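Local atomic coordinates of transcriptional activator PlcR protein (Bacillus thuringiensis, PDB entry 3U3W), a protein that activates virulence genes by binding DNA when it carries the quorum-sensing signal peptide PapR. Residues A[196-200]-A[234-238]; A[212-216]-A[245-251]; A[239-244]-A[259-263]. All coordinates share one frame; numbering follows the deposited sequence.

The three contacts share helix 235-248, which they use from its start to just past its end: 234-238 in interaction 1, 239-244 in interaction 3 and 245-251 in interaction 2. Interaction 1 joins it to helix 192-208, interaction 2 to helix 212-228 and interaction 3 to the following helix 253-269. Interactions 1 and 2 alternate their segments along the chain, with centres about 16 Å apart, whereas interaction 1 closes before interaction 3 opens. Interaction 3 lies with its centre about 11 Å from each of the other two and touches both. The helix thus packs against three others, the four being consecutive in the TPR-like C-terminal domain, with the bound peptide reaching interactions 1 and 3.

Interaction 1: A[196-200]-A[234-238]; sequences VKVRY and LIGQL
K197 and L234 face each other with CA atoms 6.9 Å apart, and one helical turn further on Y200 and L238 keep nearly the same spacing, CA to CA 6.8 Å. Segment 196-200 lies within helix 192-208, whereas 234-238 is the start of a helix, L234 standing at its N-cap position. The pairing belongs to the helical array of the TPR-like C-terminal domain, where it brings helix 192-208 against helix 235-248 although helix 212-228 comes between them in sequence. No hydrogen bond crosses the contact, which is apolar packing in a buried setting. L234 reaches the other helix with one branch: its CD1 rests on the backbone, 3.3 Å from K197 CA, and also meets the CB atoms of K197 and Y200. V196 and L234 lie alongside each other, pointing opposite ways, and V196 CG1 is shared between L234 CB at 4.1 Å and L238 CD1 at 3.8 Å. The Y200 ring, with CG anti to the backbone N (chi1 174°), extends from its helix to the first turn of the other. There L238 CD2 approaches the ring edge close to its plane, 3.4 Å from Y200 CD1, while Q237 CB lies obliquely by the phenol end and the Q237 amide plane is turned 70° from the ring. On the ligand side, K197 NZ makes a salt bridge to the backbone of the bound peptide and Q237 NE2 a hydrogen bond to one of its acidic side chains; K197, Y200 and L234 also pack on an acidic side chain. The contact therefore forms part of the signal-peptide site. A bend at chi2 (86°) turns the Q237 amide away from the tyrosine; the atom nearest the hydroxyl is Q237 CB, 3.3 Å from Y200 OH.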
ATOM      1  N   VAL A 196       7.599  -4.028  -9.645  1.00 22.25           N
ATOM      2  CA  VAL A 196       8.462  -5.141  -9.292  1.00 20.53           C
ATOM      3  C   VAL A 196       8.017  -6.392 -10.036  1.00 29.40           C
ATOM      4  O   VAL A 196       8.837  -7.185 -10.505  1.00 28.48           O
ATOM      5  CB  VAL A 196       8.451  -5.429  -7.766  1.00 30.54           C
ATOM      6  CG1 VAL A 196       9.067  -6.774  -7.467  1.00 18.63           C
ATOM      7  CG2 VAL A 196       9.178  -4.340  -7.010  1.00 23.36           C
ATOM      8  N   LYS A 197       6.706  -6.573 -10.132  1.00 21.22           N
ATOM      9  CA  LYS A 197       6.176  -7.744 -10.767  1.00 20.44           C
ATOM     10  C   LYS A 197       6.503  -7.744 -12.277  1.00 29.06           C
ATOM     11  O   LYS A 197       6.940  -8.762 -12.821  1.00 18.88           O
ATOM     12  CB  LYS A 197       4.668  -7.828 -10.537  1.00 24.36           C
ATOM     13  CG  LYS A 197       4.026  -8.924 -11.358  1.00 26.48           C
ATOM     14  CD  LYS A 197       2.514  -8.837 -11.347  1.00 25.69           C
ATOM     15  CE  LYS A 197       1.946  -9.300 -10.019  1.00 35.10           C
ATOM     16  NZ  LYS A 197       0.464  -9.310 -10.051  1.00 45.49           N
ATOM     17  N   VAL A 198       6.276  -6.609 -12.939  1.00 18.44           N
ATOM     18  CA  VAL A 198       6.599  -6.475 -14.362  1.00 23.04           C
ATOM     19  C   VAL A 198       8.083  -6.700 -14.621  1.00 27.83           C
ATOM     20  O   VAL A 198       8.443  -7.395 -15.567  1.00 30.28           O
ATOM     21  CB  VAL A 198       6.211  -5.091 -14.955  1.00 26.40           C
ATOM     22  CG1 VAL A 198       6.568  -5.037 -16.446  1.00 21.83           C
ATOM     23  CG2 VAL A 198       4.743  -4.808 -14.754  1.00 19.79           C
ATOM     24  N   ARG A 199       8.952  -6.117 -13.797  1.00 25.59           N
ATOM     25  CA  ARG A 199      10.389  -6.340 -13.987  1.00 23.37           C
ATOM     26  C   ARG A 199      10.765  -7.808 -13.843  1.00 28.15           C
ATOM     27  O   ARG A 199      11.661  -8.309 -14.533  1.00 26.12           O
ATOM     28  CB  ARG A 199      11.240  -5.476 -13.065  1.00 21.85           C
ATOM     29  CG  ARG A 199      11.149  -4.006 -13.382  1.00 27.11           C
ATOM     30  CD  ARG A 199      12.184  -3.186 -12.619  1.00 27.95           C
ATOM     31  NE  ARG A 199      11.981  -1.769 -12.909  1.00 31.44           N
ATOM     32  CZ  ARG A 199      12.508  -1.128 -13.949  1.00 40.97           C
ATOM     33  NH1 ARG A 199      13.309  -1.766 -14.811  1.00 33.64           N
ATOM     34  NH2 ARG A 199      12.234   0.157 -14.130  1.00 38.07           N
ATOM     35  N   TYR A 200      10.057  -8.510 -12.967  1.00 29.12           N
ATOM     36  CA  TYR A 200      10.335  -9.922 -12.760  1.00 24.05           C
ATOM     37  C   TYR A 200       9.982 -10.753 -13.987  1.00 29.90           C
ATOM     38  O   TYR A 200      10.746 -11.642 -14.380  1.00 24.30           O
ATOM     39  CB  TYR A 200       9.571 -10.442 -11.565  1.00 18.53           C
ATOM     40  CG  TYR A 200       9.678 -11.933 -11.366  1.00 19.45           C
ATOM     41  CD1 TYR A 200      10.846 -12.507 -10.876  1.00 16.57           C
ATOM     42  CD2 TYR A 200       8.606 -12.765 -11.653  1.00 21.54           C
ATOM     43  CE1 TYR A 200      10.942 -13.864 -10.679  1.00 19.17           C
ATOM     44  CE2 TYR A 200       8.684 -14.134 -11.452  1.00 19.95           C
ATOM     45  CZ  TYR A 200       9.850 -14.677 -10.962  1.00 24.29           C
ATOM     46  OH  TYR A 200       9.923 -16.036 -10.750  1.00 19.67           O
ATOM     47  N   LEU A 234       7.471 -10.769  -4.240  1.00 25.63           N
ATOM     48  CA  LEU A 234       8.212 -11.448  -5.289  1.00 28.26           C
ATOM     49  C   LEU A 234       9.690 -11.627  -4.958  1.00 30.12           C
ATOM     50  O   LEU A 234      10.465 -12.065  -5.807  1.00 29.86           O
ATOM     51  CB  LEU A 234       8.061 -10.685  -6.610  1.00 26.23           C
ATOM     52  CG  LEU A 234       6.652 -10.737  -7.205  1.00 33.80           C
ATOM     53  CD1 LEU A 234       6.680 -10.227  -8.602  1.00 31.24           C
ATOM     54  CD2 LEU A 234       6.119 -12.174  -7.180  1.00 27.52           C
ATOM     55  N   ILE A 235      10.084 -11.302  -3.730  1.00 24.08           N
ATOM     56  CA  ILE A 235      11.513 -11.249  -3.400  1.00 27.45           C
ATOM     57  C   ILE A 235      12.176 -12.633  -3.439  1.00 26.58           C
ATOM     58  O   ILE A 235      13.326 -12.755  -3.840  1.00 27.07           O
ATOM     59  CB  ILE A 235      11.794 -10.534  -2.033  1.00 25.02           C
ATOM     60  CG1 ILE A 235      13.276 -10.202  -1.897  1.00 29.14           C
ATOM     61  CG2 ILE A 235      11.348 -11.396  -0.852  1.00 24.24           C
ATOM     62  CD1 ILE A 235      13.606  -8.796  -2.218  1.00 37.64           C
ATOM     63  N   GLY A 236      11.459 -13.670  -3.020  1.00 26.06           N
ATOM     64  CA  GLY A 236      11.970 -15.029  -3.149  1.00 28.95           C
ATOM     65  C   GLY A 236      12.232 -15.389  -4.615  1.00 33.09           C
ATOM     66  O   GLY A 236      13.329 -15.820  -4.977  1.00 27.28           O
ATOM     67  N   GLN A 237      11.225 -15.182  -5.459  1.00 21.98           N
ATOM     68  CA  GLN A 237      11.334 -15.466  -6.888  1.00 26.56           C
ATOM     69  C   GLN A 237      12.503 -14.717  -7.504  1.00 24.74           C
ATOM     70  O   GLN A 237      13.205 -15.264  -8.338  1.00 30.92           O
ATOM     71  CB  GLN A 237      10.032 -15.119  -7.625  1.00 22.23           C
ATOM     72  CG  GLN A 237       8.823 -15.913  -7.129  1.00 33.00           C
ATOM     73  CD  GLN A 237       8.143 -15.244  -5.922  1.00 42.83           C
ATOM     74  OE1 GLN A 237       8.803 -14.877  -4.950  1.00 28.42           O
ATOM     75  NE2 GLN A 237       6.822 -15.076  -5.995  1.00 28.89           N
ATOM     76  N   LEU A 238      12.706 -13.471  -7.070  1.00 28.39           N
ATOM     77  CA  LEU A 238      13.768 -12.605  -7.582  1.00 25.09           C
ATOM     78  C   LEU A 238      15.159 -13.140  -7.253  1.00 31.40           C
ATOM     79  O   LEU A 238      15.998 -13.239  -8.134  1.00 34.91           O
ATOM     80  CB  LEU A 238      13.597 -11.175  -7.056  1.00 24.42           C
ATOM     81  CG  LEU A 238      12.444 -10.436  -7.764  1.00 24.70           C
ATOM     82  CD1 LEU A 238      12.044  -9.139  -7.059  1.00 15.73           C
ATOM     83  CD2 LEU A 238      12.795 -10.185  -9.237  1.00 23.31           C
TER

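Interaction 2: A[212-216]-A[245-251]; sequences YEESL and CLRKLEY
Y212 and C245 bring their backbones together, CA to CA 5.7 Å, where the first turn of helix 212-228 meets the last turns of helix 235-248 in the TPR-like C-terminal domain. The aromatic contact is a CH-pi interaction: K248 CB sits over the centre of the Y212 ring, 3.6 Å from its centroid and 8° off the normal. With CG anti to the carbonyl carbon (chi1 -72°), K248 CG stays over the same face, toward the phenol end. K248 NZ makes a weak hydrogen bond to Y207 OH, and Y207 also meets Y212 edge-to-face. Apolar packing centres on L216, whose CB lies 3.8 Å from C245 CB while its CD2 touches L246 CD2 at 3.9 Å and L249 CD1 at 3.8 Å. L249 spreads its other branch toward Y212, with CD2 3.7 Å from Y212 CB. The chain then leaves the helix through a Schellman motif at E250, which brings Y251 back over L246 and places its hydroxyl 3.8 Å from L216 CD2. At the buried polar spot, S215 OG is hydrogen-bonded to the backbone O of A203, and C245 SG packs against S215, 3.2 Å from S215 OG.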
ATOM      1  N   TYR A 212      21.328 -12.646 -20.536  1.00 32.49           N
ATOM      2  CA  TYR A 212      21.530 -12.911 -19.125  1.00 25.11           C
ATOM      3  C   TYR A 212      21.851 -11.672 -18.329  1.00 34.28           C
ATOM      4  O   TYR A 212      21.305 -11.460 -17.241  1.00 37.86           O
ATOM      5  CB  TYR A 212      22.599 -13.978 -18.973  1.00 35.69           C
ATOM      6  CG  TYR A 212      22.155 -15.267 -19.630  1.00 39.90           C
ATOM      7  CD1 TYR A 212      20.906 -15.830 -19.325  1.00 27.84           C
ATOM      8  CD2 TYR A 212      22.946 -15.898 -20.587  1.00 32.91           C
ATOM      9  CE1 TYR A 212      20.483 -17.002 -19.913  1.00 35.53           C
ATOM     10  CE2 TYR A 212      22.528 -17.082 -21.189  1.00 21.48           C
ATOM     11  CZ  TYR A 212      21.297 -17.625 -20.860  1.00 40.39           C
ATOM     12  OH  TYR A 212      20.876 -18.788 -21.470  1.00 42.67           O
ATOM     13  N   GLU A 213      22.712 -10.838 -18.894  1.00 30.09           N
ATOM     14  CA  GLU A 213      23.109  -9.604 -18.260  1.00 33.18           C
ATOM     15  C   GLU A 213      21.931  -8.652 -18.072  1.00 31.28           C
ATOM     16  O   GLU A 213      21.790  -8.025 -17.018  1.00 31.50           O
ATOM     17  CB  GLU A 213      24.225  -8.941 -19.073  1.00 40.95           C
ATOM     18  CG  GLU A 213      24.578  -7.534 -18.620  1.00 45.92           C
ATOM     19  CD  GLU A 213      25.922  -7.060 -19.166  1.00 66.12           C
ATOM     20  OE1 GLU A 213      26.419  -7.649 -20.161  1.00 69.67           O
ATOM     21  OE2 GLU A 213      26.479  -6.095 -18.590  1.00 52.98           O
ATOM     22  N   GLU A 214      21.093  -8.522 -19.091  1.00 25.40           N
ATOM     23  CA  GLU A 214      19.946  -7.626 -18.970  1.00 36.95           C
ATOM     24  C   GLU A 214      18.915  -8.178 -17.981  1.00 35.87           C
ATOM     25  O   GLU A 214      18.221  -7.422 -17.298  1.00 34.09           O
ATOM     26  CB  GLU A 214      19.296  -7.369 -20.330  1.00 21.57           C
ATOM     27  CG  GLU A 214      19.923  -6.209 -21.085  1.00 42.91           C
ATOM     28  CD  GLU A 214      19.623  -6.247 -22.585  1.00 49.57           C
ATOM     29  OE1 GLU A 214      18.678  -5.567 -23.034  1.00 51.19           O
ATOM     30  OE2 GLU A 214      20.335  -6.967 -23.312  1.00 41.98           O
ATOM     31  N   SER A 215      18.819  -9.503 -17.922  1.00 38.53           N
ATOM     32  CA  SER A 215      17.899 -10.162 -17.021  1.00 26.77           C
ATOM     33  C   SER A 215      18.313  -9.823 -15.587  1.00 32.02           C
ATOM     34  O   SER A 215      17.487  -9.412 -14.774  1.00 29.60           O
ATOM     35  CB  SER A 215      17.927 -11.674 -17.248  1.00 22.90           C
ATOM     36  OG  SER A 215      17.005 -12.351 -16.412  1.00 27.51           O
ATOM     37  N   LEU A 216      19.596  -9.990 -15.294  1.00 29.59           N
ATOM     38  CA  LEU A 216      20.128  -9.732 -13.956  1.00 32.82           C
ATOM     39  C   LEU A 216      19.978  -8.252 -13.599  1.00 35.93           C
ATOM     40  O   LEU A 216      19.742  -7.891 -12.434  1.00 26.59           O
ATOM     41  CB  LEU A 216      21.596 -10.176 -13.862  1.00 29.59           C
ATOM     42  CG  LEU A 216      22.361  -9.920 -12.560  1.00 39.09           C
ATOM     43  CD1 LEU A 216      21.717 -10.648 -11.394  1.00 25.21           C
ATOM     44  CD2 LEU A 216      23.836 -10.293 -12.700  1.00 25.14           C
ATOM     45  N   CYS A 245      20.575 -16.250 -13.198  1.00 38.13           N
ATOM     46  CA  CYS A 245      21.398 -15.370 -14.026  1.00 35.96           C
ATOM     47  C   CYS A 245      22.876 -15.509 -13.674  1.00 36.36           C
ATOM     48  O   CYS A 245      23.727 -15.600 -14.549  1.00 37.54           O
ATOM     49  CB  CYS A 245      20.961 -13.913 -13.874  1.00 30.65           C
ATOM     50  SG  CYS A 245      19.400 -13.549 -14.620  1.00 35.96           S
ATOM     51  N   LEU A 246      23.155 -15.532 -12.377  1.00 35.40           N
ATOM     52  CA  LEU A 246      24.503 -15.675 -11.865  1.00 38.49           C
ATOM     53  C   LEU A 246      25.163 -16.950 -12.374  1.00 44.82           C
ATOM     54  O   LEU A 246      26.365 -16.963 -12.637  1.00 41.81           O
ATOM     55  CB  LEU A 246      24.497 -15.651 -10.332  1.00 29.87           C
ATOM     56  CG  LEU A 246      24.133 -14.319  -9.645  1.00 38.67           C
ATOM     57  CD1 LEU A 246      24.404 -14.385  -8.145  1.00 34.01           C
ATOM     58  CD2 LEU A 246      24.882 -13.147 -10.252  1.00 31.73           C
ATOM     59  N   ARG A 247      24.377 -18.015 -12.510  1.00 38.79           N
ATOM     60  CA  ARG A 247      24.889 -19.286 -13.015  1.00 51.19           C
ATOM     61  C   ARG A 247      25.289 -19.167 -14.491  1.00 45.42           C
ATOM     62  O   ARG A 247      26.369 -19.586 -14.879  1.00 54.06           O
ATOM     63  CB  ARG A 247      23.860 -20.407 -12.812  1.00 51.32           C
ATOM     64  CG  ARG A 247      24.443 -21.813 -12.787  1.00 50.46           C
ATOM     65  CD  ARG A 247      23.573 -22.749 -11.935  1.00 72.95           C
ATOM     66  NE  ARG A 247      22.155 -22.637 -12.268  1.00 65.35           N
ATOM     67  CZ  ARG A 247      21.557 -23.299 -13.257  1.00 78.93           C
ATOM     68  NH1 ARG A 247      22.254 -24.140 -14.013  1.00 81.03           N
ATOM     69  NH2 ARG A 247      20.260 -23.121 -13.491  1.00 53.37           N
ATOM     70  N   LYS A 248      24.429 -18.573 -15.307  1.00 41.52           N
ATOM     71  CA  LYS A 248      24.723 -18.436 -16.728  1.00 47.40           C
ATOM     72  C   LYS A 248      25.893 -17.495 -16.969  1.00 47.71           C
ATOM     73  O   LYS A 248      26.661 -17.679 -17.920  1.00 47.41           O
ATOM     74  CB  LYS A 248      23.496 -17.951 -17.506  1.00 43.85           C
ATOM     75  CG  LYS A 248      22.432 -18.993 -17.639  1.00 42.18           C
ATOM     76  CD  LYS A 248      23.033 -20.277 -18.178  1.00 54.33           C
ATOM     77  CE  LYS A 248      22.073 -21.448 -18.050  1.00 65.05           C
ATOM     78  NZ  LYS A 248      21.014 -21.428 -19.101  1.00 67.31           N
ATOM     79  N   LEU A 249      26.018 -16.487 -16.111  1.00 39.16           N
ATOM     80  CA  LEU A 249      27.060 -15.481 -16.274  1.00 44.16           C
ATOM     81  C   LEU A 249      28.387 -15.945 -15.660  1.00 47.17           C
ATOM     82  O   LEU A 249      29.372 -15.219 -15.694  1.00 40.14           O
ATOM     83  CB  LEU A 249      26.617 -14.139 -15.685  1.00 35.93           C
ATOM     84  CG  LEU A 249      25.544 -13.400 -16.485  1.00 43.46           C
ATOM     85  CD1 LEU A 249      25.084 -12.158 -15.737  1.00 31.87           C
ATOM     86  CD2 LEU A 249      26.047 -13.034 -17.897  1.00 34.96           C
ATOM     87  N   GLU A 250      28.396 -17.151 -15.096  1.00 38.17           N
ATOM     88  CA  GLU A 250      29.626 -17.770 -14.592  1.00 56.21           C
ATOM     89  C   GLU A 250      30.266 -17.050 -13.404  1.00 51.18           C
ATOM     90  O   GLU A 250      31.487 -16.948 -13.312  1.00 48.75           O
ATOM     91  CB  GLU A 250      30.642 -17.948 -15.727  1.00 48.29           C
ATOM     92  CG  GLU A 250      30.216 -19.004 -16.733  1.00 70.93           C
ATOM     93  CD  GLU A 250      31.202 -19.164 -17.870  1.00 89.95           C
ATOM     94  OE1 GLU A 250      31.264 -18.264 -18.738  1.00 90.75           O
ATOM     95  OE2 GLU A 250      31.917 -20.189 -17.892  1.00102.30           O
ATOM     96  N   TYR A 251      29.433 -16.563 -12.492  1.00 53.51           N
ATOM     97  CA  TYR A 251      29.913 -16.008 -11.231  1.00 49.98           C
ATOM     98  C   TYR A 251      30.483 -17.100 -10.359  1.00 50.04           C
ATOM     99  O   TYR A 251      30.324 -18.289 -10.648  1.00 52.06           O
ATOM    100  CB  TYR A 251      28.778 -15.334 -10.472  1.00 38.80           C
ATOM    101  CG  TYR A 251      28.468 -13.951 -10.953  1.00 43.02           C
ATOM    102  CD1 TYR A 251      27.901 -13.732 -12.210  1.00 36.44           C
ATOM    103  CD2 TYR A 251      28.741 -12.853 -10.154  1.00 43.70           C
ATOM    104  CE1 TYR A 251      27.619 -12.451 -12.645  1.00 32.34           C
ATOM    105  CE2 TYR A 251      28.465 -11.573 -10.580  1.00 45.22           C
ATOM    106  CZ  TYR A 251      27.903 -11.372 -11.817  1.00 41.09           C
ATOM    107  OH  TYR A 251      27.637 -10.079 -12.211  1.00 48.05           O
TER

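Interaction 3: A[239-244]-A[259-263]; sequences YYQRGE and AYKKA
A259 CB enters where the backbones come nearest: G243 has no side chain, and its CA lies 4.9 Å from A259 CA. The methyl lies 3.4 Å from Y239 O and 3.5 Å from R242 CG. One turn on, A263 CB packs on Y240 CB at 3.9 Å. Helices 235-248 and 253-269 run antiparallel here, their local axes 7.5 Å apart at an angle of 160°, as expected of neighbouring helices in a TPR-like array. G243 CA lies over one face of Y260, nearer the rim than the centre, and the edge of Y260 is turned to the face of Y240 in an offset edge-to-face pair, with ring planes 66° apart. K262 CD covers a face of Y239, 3.8 Å from the ring centroid, before K262 NZ continues to a salt bridge with D258; I269 of the second subunit packs on both Y239 and K262. At the polar edge, E244 bends at chi2 (-80°), bringing its carboxylate back toward Y260. E244 OE2 has salt bridges to R247 NH2 and K282 NZ, and R247 NE is probably hydrogen-bonded to Y260 OH. Y260 OH donates to the anti lone pair of E244 OE2 across 2.7 Å.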
ATOM      1  N   TYR A 239      15.396 -13.500  -5.995  1.00 27.50           N
ATOM      2  CA  TYR A 239      16.639 -14.158  -5.628  1.00 33.10           C
ATOM      3  C   TYR A 239      16.888 -15.431  -6.406  1.00 31.77           C
ATOM      4  O   TYR A 239      18.023 -15.725  -6.743  1.00 33.78           O
ATOM      5  CB  TYR A 239      16.695 -14.465  -4.133  1.00 28.45           C
ATOM      6  CG  TYR A 239      17.019 -13.244  -3.334  1.00 29.83           C
ATOM      7  CD1 TYR A 239      18.210 -12.560  -3.534  1.00 29.55           C
ATOM      8  CD2 TYR A 239      16.122 -12.748  -2.408  1.00 31.66           C
ATOM      9  CE1 TYR A 239      18.505 -11.418  -2.817  1.00 28.48           C
ATOM     10  CE2 TYR A 239      16.402 -11.615  -1.691  1.00 37.24           C
ATOM     11  CZ  TYR A 239      17.597 -10.953  -1.896  1.00 36.38           C
ATOM     12  OH  TYR A 239      17.860  -9.821  -1.164  1.00 45.33           O
ATOM     13  N   TYR A 240      15.828 -16.191  -6.662  1.00 24.21           N
ATOM     14  CA  TYR A 240      15.947 -17.414  -7.428  1.00 29.15           C
ATOM     15  C   TYR A 240      16.396 -17.032  -8.848  1.00 37.85           C
ATOM     16  O   TYR A 240      17.410 -17.527  -9.355  1.00 36.13           O
ATOM     17  CB  TYR A 240      14.609 -18.184  -7.433  1.00 20.93           C
ATOM     18  CG  TYR A 240      14.633 -19.423  -8.306  1.00 35.76           C
ATOM     19  CD1 TYR A 240      15.044 -20.653  -7.793  1.00 39.14           C
ATOM     20  CD2 TYR A 240      14.267 -19.361  -9.654  1.00 32.88           C
ATOM     21  CE1 TYR A 240      15.086 -21.787  -8.600  1.00 47.80           C
ATOM     22  CE2 TYR A 240      14.298 -20.496 -10.461  1.00 27.19           C
ATOM     23  CZ  TYR A 240      14.709 -21.696  -9.932  1.00 32.83           C
ATOM     24  OH  TYR A 240      14.747 -22.806 -10.729  1.00 53.99           O
ATOM     25  N   GLN A 241      15.649 -16.129  -9.472  1.00 21.62           N
ATOM     26  CA  GLN A 241      16.008 -15.634 -10.788  1.00 26.63           C
ATOM     27  C   GLN A 241      17.439 -15.093 -10.858  1.00 38.69           C
ATOM     28  O   GLN A 241      18.123 -15.259 -11.868  1.00 36.70           O
ATOM     29  CB  GLN A 241      15.040 -14.552 -11.240  1.00 23.86           C
ATOM     30  CG  GLN A 241      15.198 -14.248 -12.698  1.00 24.45           C
ATOM     31  CD  GLN A 241      15.023 -15.500 -13.512  1.00 29.58           C
ATOM     32  OE1 GLN A 241      14.027 -16.212 -13.364  1.00 38.78           O
ATOM     33  NE2 GLN A 241      16.005 -15.807 -14.346  1.00 39.96           N
ATOM     34  N   ARG A 242      17.886 -14.440  -9.793  1.00 31.71           N
ATOM     35  CA  ARG A 242      19.214 -13.857  -9.785  1.00 30.21           C
ATOM     36  C   ARG A 242      20.252 -14.969  -9.684  1.00 39.88           C
ATOM     37  O   ARG A 242      21.291 -14.914 -10.334  1.00 41.18           O
ATOM     38  CB  ARG A 242      19.362 -12.795  -8.691  1.00 30.78           C
ATOM     39  CG  ARG A 242      20.316 -13.123  -7.563  1.00 45.78           C
ATOM     40  CD  ARG A 242      21.459 -12.112  -7.415  1.00 37.16           C
ATOM     41  NE  ARG A 242      21.059 -10.772  -6.980  1.00 44.84           N
ATOM     42  CZ  ARG A 242      21.173 -10.308  -5.732  1.00 62.84           C
ATOM     43  NH1 ARG A 242      21.665 -11.097  -4.787  1.00 59.17           N
ATOM     44  NH2 ARG A 242      20.792  -9.055  -5.421  1.00 32.83           N
ATOM     45  N   GLY A 243      19.953 -16.000  -8.905  1.00 32.79           N
ATOM     46  CA  GLY A 243      20.768 -17.202  -8.917  1.00 38.11           C
ATOM     47  C   GLY A 243      20.872 -17.823 -10.315  1.00 44.85           C
ATOM     48  O   GLY A 243      21.955 -18.225 -10.741  1.00 36.52           O
ATOM     49  N   GLU A 244      19.745 -17.913 -11.023  1.00 33.55           N
ATOM     50  CA  GLU A 244      19.737 -18.401 -12.401  1.00 31.94           C
ATOM     51  C   GLU A 244      20.681 -17.573 -13.280  1.00 37.05           C
ATOM     52  O   GLU A 244      21.481 -18.121 -14.031  1.00 36.19           O
ATOM     53  CB  GLU A 244      18.328 -18.347 -13.001  1.00 26.74           C
ATOM     54  CG  GLU A 244      17.298 -19.240 -12.334  1.00 40.51           C
ATOM     55  CD  GLU A 244      17.404 -20.679 -12.786  1.00 43.66           C
ATOM     56  OE1 GLU A 244      16.752 -21.035 -13.796  1.00 45.52           O
ATOM     57  OE2 GLU A 244      18.146 -21.449 -12.137  1.00 43.29           O
ATOM     58  N   ALA A 259      22.371 -16.564  -3.569  1.00 41.73           N
ATOM     59  CA  ALA A 259      21.094 -16.155  -4.121  1.00 42.56           C
ATOM     60  C   ALA A 259      20.046 -17.224  -3.880  1.00 37.91           C
ATOM     61  O   ALA A 259      18.941 -16.916  -3.430  1.00 40.18           O
ATOM     62  CB  ALA A 259      21.208 -15.827  -5.596  1.00 24.52           C
ATOM     63  N   TYR A 260      20.395 -18.479  -4.153  1.00 36.30           N
ATOM     64  CA  TYR A 260      19.446 -19.586  -3.986  1.00 29.48           C
ATOM     65  C   TYR A 260      19.045 -19.811  -2.521  1.00 37.00           C
ATOM     66  O   TYR A 260      17.902 -20.173  -2.233  1.00 35.97           O
ATOM     67  CB  TYR A 260      19.994 -20.878  -4.599  1.00 39.29           C
ATOM     68  CG  TYR A 260      20.007 -20.923  -6.115  1.00 44.56           C
ATOM     69  CD1 TYR A 260      18.839 -20.717  -6.851  1.00 37.10           C
ATOM     70  CD2 TYR A 260      21.180 -21.199  -6.814  1.00 52.32           C
ATOM     71  CE1 TYR A 260      18.843 -20.766  -8.242  1.00 37.54           C
ATOM     72  CE2 TYR A 260      21.194 -21.255  -8.207  1.00 45.18           C
ATOM     73  CZ  TYR A 260      20.021 -21.042  -8.912  1.00 43.32           C
ATOM     74  OH  TYR A 260      20.031 -21.093 -10.287  1.00 45.11           O
ATOM     75  N   LYS A 261      19.985 -19.591  -1.599  1.00 36.55           N
ATOM     76  CA  LYS A 261      19.698 -19.698  -0.169  1.00 51.11           C
ATOM     77  C   LYS A 261      18.689 -18.642   0.261  1.00 40.71           C
ATOM     78  O   LYS A 261      17.733 -18.930   0.984  1.00 39.61           O
ATOM     79  CB  LYS A 261      20.976 -19.576   0.662  1.00 43.93           C
ATOM     80  CG  LYS A 261      21.830 -20.839   0.661  1.00 61.40           C
ATOM     81  CD  LYS A 261      23.231 -20.568   1.214  1.00 72.26           C
ATOM     82  CE  LYS A 261      23.222 -20.339   2.724  1.00 94.97           C
ATOM     83  NZ  LYS A 261      22.449 -19.129   3.148  1.00 90.52           N
ATOM     84  N   LYS A 262      18.897 -17.418  -0.200  1.00 38.73           N
ATOM     85  CA  LYS A 262      17.951 -16.355   0.081  1.00 39.67           C
ATOM     86  C   LYS A 262      16.554 -16.698  -0.450  1.00 35.79           C
ATOM     87  O   LYS A 262      15.554 -16.408   0.208  1.00 35.86           O
ATOM     88  CB  LYS A 262      18.455 -15.020  -0.470  1.00 29.70           C
ATOM     89  CG  LYS A 262      19.639 -14.439   0.305  1.00 32.55           C
ATOM     90  CD  LYS A 262      20.120 -13.151  -0.367  1.00 43.51           C
ATOM     91  CE  LYS A 262      20.993 -12.297   0.546  1.00 54.43           C
ATOM     92  NZ  LYS A 262      22.240 -12.980   0.980  1.00 57.37           N
ATOM     93  N   ALA A 263      16.481 -17.328  -1.622  1.00 33.34           N
ATOM     94  CA  ALA A 263      15.189 -17.723  -2.182  1.00 38.57           C
ATOM     95  C   ALA A 263      14.532 -18.789  -1.332  1.00 32.51           C
ATOM     96  O   ALA A 263      13.353 -18.697  -1.022  1.00 32.90           O
ATOM     97  CB  ALA A 263      15.337 -18.214  -3.623  1.00 31.89           C
TER